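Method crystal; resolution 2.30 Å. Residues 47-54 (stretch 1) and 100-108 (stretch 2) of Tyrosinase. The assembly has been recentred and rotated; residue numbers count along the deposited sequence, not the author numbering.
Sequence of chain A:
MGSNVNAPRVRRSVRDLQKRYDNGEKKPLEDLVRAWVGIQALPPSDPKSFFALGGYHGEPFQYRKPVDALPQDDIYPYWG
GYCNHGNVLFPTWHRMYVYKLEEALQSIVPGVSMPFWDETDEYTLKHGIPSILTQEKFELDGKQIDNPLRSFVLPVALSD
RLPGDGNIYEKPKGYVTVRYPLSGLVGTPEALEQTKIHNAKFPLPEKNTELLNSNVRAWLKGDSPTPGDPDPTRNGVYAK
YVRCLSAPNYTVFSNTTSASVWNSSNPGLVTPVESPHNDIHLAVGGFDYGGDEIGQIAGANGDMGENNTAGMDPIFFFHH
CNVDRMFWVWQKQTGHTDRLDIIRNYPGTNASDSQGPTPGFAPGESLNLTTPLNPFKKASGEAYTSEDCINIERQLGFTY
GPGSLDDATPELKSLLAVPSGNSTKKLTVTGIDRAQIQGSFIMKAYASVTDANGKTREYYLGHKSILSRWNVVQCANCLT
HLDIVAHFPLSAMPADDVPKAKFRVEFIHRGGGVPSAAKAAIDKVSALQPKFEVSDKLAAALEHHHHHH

Stretch 1 (47-54) PKSFFALG
Stretch 2, residues 100-108: KLEEALQSI

No hydrogen bond or salt bridge joins these two stretches; the contact is van der Waals packing, mostly apolar, and includes Lys 48 O against Ala 104 CB. The helix at 50-54 runs antiparallel to helix 100-108, at 174°, with axes 10.7 Å apart at closest approach. The register pairs Lys 48 with Ala 104 (CA to CA 5.1 Å) and Leu 53 with Leu 101 (CA to CA 6.7 Å).

Ala 104 touches both Lys 48 and Leu 53. Its CB points toward stretch 1 and lies 3.6 Å from Lys 48 O and 3.6 Å from Leu 53 CD1. Its short methyl side chain fits this close approach. The CA-to-CB bond of Leu 53 (m, t) also points toward stretch 2; its CD1 sits 3.9 Å from Leu 101 CA and 4.1 Å from Leu 101 CD1. Leu 101 has chi1 t and chi2 132°. Its CD1 meets the edge of the Phe 50 ring, 3.9 Å from CE1, with Phe 50 chi1 t and chi2 58°. These four residues are buried, which suits their apolar side chains.

Lys 48 precedes the helix, at phi/psi -105/-2. Its exposed chain (m, t, t, chi4 100°) brings CD to 4.3 Å from Ser 107 CB. Ser 107 (p) turns its OG back to Ala 104 O, a 2.7 Å hydrogen bond. Ser 49 (p) caps the first helix: Ala 52 N donates weakly to Ser 49 OG at 3.3 Å.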

# COMPACT_ATOMS: atom_id res chain seq x y z
N PRO A 47 -12.32 -8.31 -30.66
CA PRO A 47 -10.85 -8.21 -30.61
C PRO A 47 -10.21 -7.80 -31.94
O PRO A 47 -9.02 -7.49 -31.96
CB PRO A 47 -10.38 -9.62 -30.22
CG PRO A 47 -11.59 -10.25 -29.58
CD PRO A 47 -12.72 -9.72 -30.43
N LYS A 48 -10.99 -7.81 -33.01
CA LYS A 48 -10.54 -7.38 -34.33
C LYS A 48 -11.09 -5.99 -34.74
O LYS A 48 -10.80 -5.53 -35.85
CB LYS A 48 -10.99 -8.42 -35.36
CG LYS A 48 -10.54 -9.85 -35.11
CD LYS A 48 -10.77 -10.71 -36.34
CE LYS A 48 -10.04 -12.03 -36.34
NZ LYS A 48 -10.95 -13.13 -35.95
N SER A 49 -11.92 -5.34 -33.94
CA SER A 49 -12.29 -3.93 -34.25
C SER A 49 -11.04 -3.05 -34.21
O SER A 49 -10.11 -3.31 -33.47
CB SER A 49 -13.29 -3.39 -33.27
OG SER A 49 -12.81 -3.48 -31.92
N PHE A 50 -11.07 -1.96 -34.94
CA PHE A 50 -9.95 -1.05 -34.89
C PHE A 50 -9.77 -0.50 -33.47
O PHE A 50 -8.67 -0.19 -33.07
CB PHE A 50 -10.12 0.09 -35.89
CG PHE A 50 -8.92 0.99 -35.92
CD1 PHE A 50 -7.66 0.48 -36.21
CD2 PHE A 50 -9.03 2.34 -35.64
CE1 PHE A 50 -6.55 1.29 -36.22
CE2 PHE A 50 -7.91 3.16 -35.67
CZ PHE A 50 -6.68 2.63 -35.97
N PHE A 51 -10.85 -0.35 -32.70
CA PHE A 51 -10.74 0.30 -31.41
C PHE A 51 -9.99 -0.59 -30.41
O PHE A 51 -9.20 -0.12 -29.60
CB PHE A 51 -12.12 0.63 -30.83
CG PHE A 51 -12.06 1.22 -29.44
CD1 PHE A 51 -11.76 2.56 -29.25
CD2 PHE A 51 -12.31 0.43 -28.33
CE1 PHE A 51 -11.69 3.10 -27.97
CE2 PHE A 51 -12.26 0.98 -27.06
CZ PHE A 51 -11.93 2.30 -26.88
N ALA A 52 -10.28 -1.87 -30.48
CA ALA A 52 -9.63 -2.84 -29.63
C ALA A 52 -8.13 -2.91 -29.97
O ALA A 52 -7.30 -2.87 -29.07
CB ALA A 52 -10.31 -4.18 -29.81
N LEU A 53 -7.85 -3.02 -31.28
CA LEU A 53 -6.50 -3.16 -31.87
C LEU A 53 -5.67 -1.93 -31.52
O LEU A 53 -4.60 -2.09 -30.97
CB LEU A 53 -6.58 -3.32 -33.40
CG LEU A 53 -6.94 -4.72 -33.92
CD1 LEU A 53 -7.30 -4.66 -35.40
CD2 LEU A 53 -5.79 -5.69 -33.70
N GLY A 54 -6.19 -0.73 -31.84
CA GLY A 54 -5.52 0.52 -31.48
C GLY A 54 -5.32 0.62 -29.98
O GLY A 54 -4.28 1.10 -29.52
N LYS A 100 -1.23 -8.60 -36.85
CA LYS A 100 -2.51 -8.84 -36.22
C LYS A 100 -3.59 -7.87 -36.75
O LYS A 100 -4.76 -8.28 -36.98
CB LYS A 100 -2.35 -8.78 -34.70
CG LYS A 100 -1.90 -10.09 -34.06
CD LYS A 100 -2.78 -11.27 -34.46
CE LYS A 100 -2.41 -12.57 -33.77
NZ LYS A 100 -3.26 -13.70 -34.23
N LEU A 101 -3.24 -6.62 -37.00
CA LEU A 101 -4.22 -5.70 -37.58
C LEU A 101 -4.51 -6.14 -39.02
O LEU A 101 -5.61 -6.02 -39.51
CB LEU A 101 -3.72 -4.25 -37.54
CG LEU A 101 -4.63 -3.28 -38.29
CD1 LEU A 101 -4.93 -2.05 -37.47
CD2 LEU A 101 -4.04 -2.93 -39.65
N GLU A 102 -3.48 -6.58 -39.70
CA GLU A 102 -3.67 -7.07 -41.05
C GLU A 102 -4.57 -8.32 -41.01
O GLU A 102 -5.34 -8.50 -41.94
CB GLU A 102 -2.30 -7.39 -41.64
CG GLU A 102 -2.33 -7.68 -43.13
CD GLU A 102 -0.99 -8.12 -43.68
OE1 GLU A 102 -0.37 -9.06 -43.06
OE2 GLU A 102 -0.59 -7.56 -44.74
N GLU A 103 -4.51 -9.16 -39.98
CA GLU A 103 -5.42 -10.35 -39.90
C GLU A 103 -6.88 -9.86 -39.82
O GLU A 103 -7.76 -10.43 -40.45
CB GLU A 103 -5.12 -11.26 -38.71
CG GLU A 103 -4.10 -12.35 -39.00
CD GLU A 103 -3.92 -13.40 -37.91
OE1 GLU A 103 -4.28 -13.12 -36.75
OE2 GLU A 103 -3.41 -14.50 -38.22
N ALA A 104 -7.09 -8.78 -39.06
CA ALA A 104 -8.38 -8.09 -38.94
C ALA A 104 -8.81 -7.48 -40.27
O ALA A 104 -9.98 -7.59 -40.62
CB ALA A 104 -8.29 -7.02 -37.89
N LEU A 105 -7.93 -6.83 -41.01
CA LEU A 105 -8.39 -6.28 -42.28
C LEU A 105 -8.88 -7.44 -43.17
O LEU A 105 -9.79 -7.26 -43.99
CB LEU A 105 -7.28 -5.50 -42.99
CG LEU A 105 -6.74 -4.24 -42.32
CD1 LEU A 105 -5.57 -3.71 -43.12
CD2 LEU A 105 -7.80 -3.15 -42.20
N GLN A 106 -8.28 -8.61 -43.00
CA GLN A 106 -8.47 -9.75 -43.92
C GLN A 106 -9.83 -10.43 -43.65
O GLN A 106 -10.41 -11.05 -44.55
CB GLN A 106 -7.32 -10.75 -43.78
CG GLN A 106 -6.14 -10.45 -44.69
CD GLN A 106 -4.95 -11.35 -44.43
OE1 GLN A 106 -4.95 -12.18 -43.52
NE2 GLN A 106 -3.90 -11.17 -45.23
N SER A 107 -10.31 -10.28 -42.43
CA SER A 107 -11.63 -10.71 -42.01
C SER A 107 -12.73 -9.90 -42.71
O SER A 107 -13.84 -10.37 -42.75
CB SER A 107 -11.79 -10.59 -40.52
OG SER A 107 -12.07 -9.24 -40.19
N ILE A 108 -12.44 -8.71 -43.21
CA ILE A 108 -13.37 -7.96 -44.00
C ILE A 108 -13.12 -8.27 -45.47
O ILE A 108 -14.04 -8.63 -46.19
CB ILE A 108 -13.22 -6.44 -43.74
CG1 ILE A 108 -13.34 -6.06 -42.26
CG2 ILE A 108 -14.18 -5.63 -44.62
CD1 ILE A 108 -14.38 -6.83 -41.48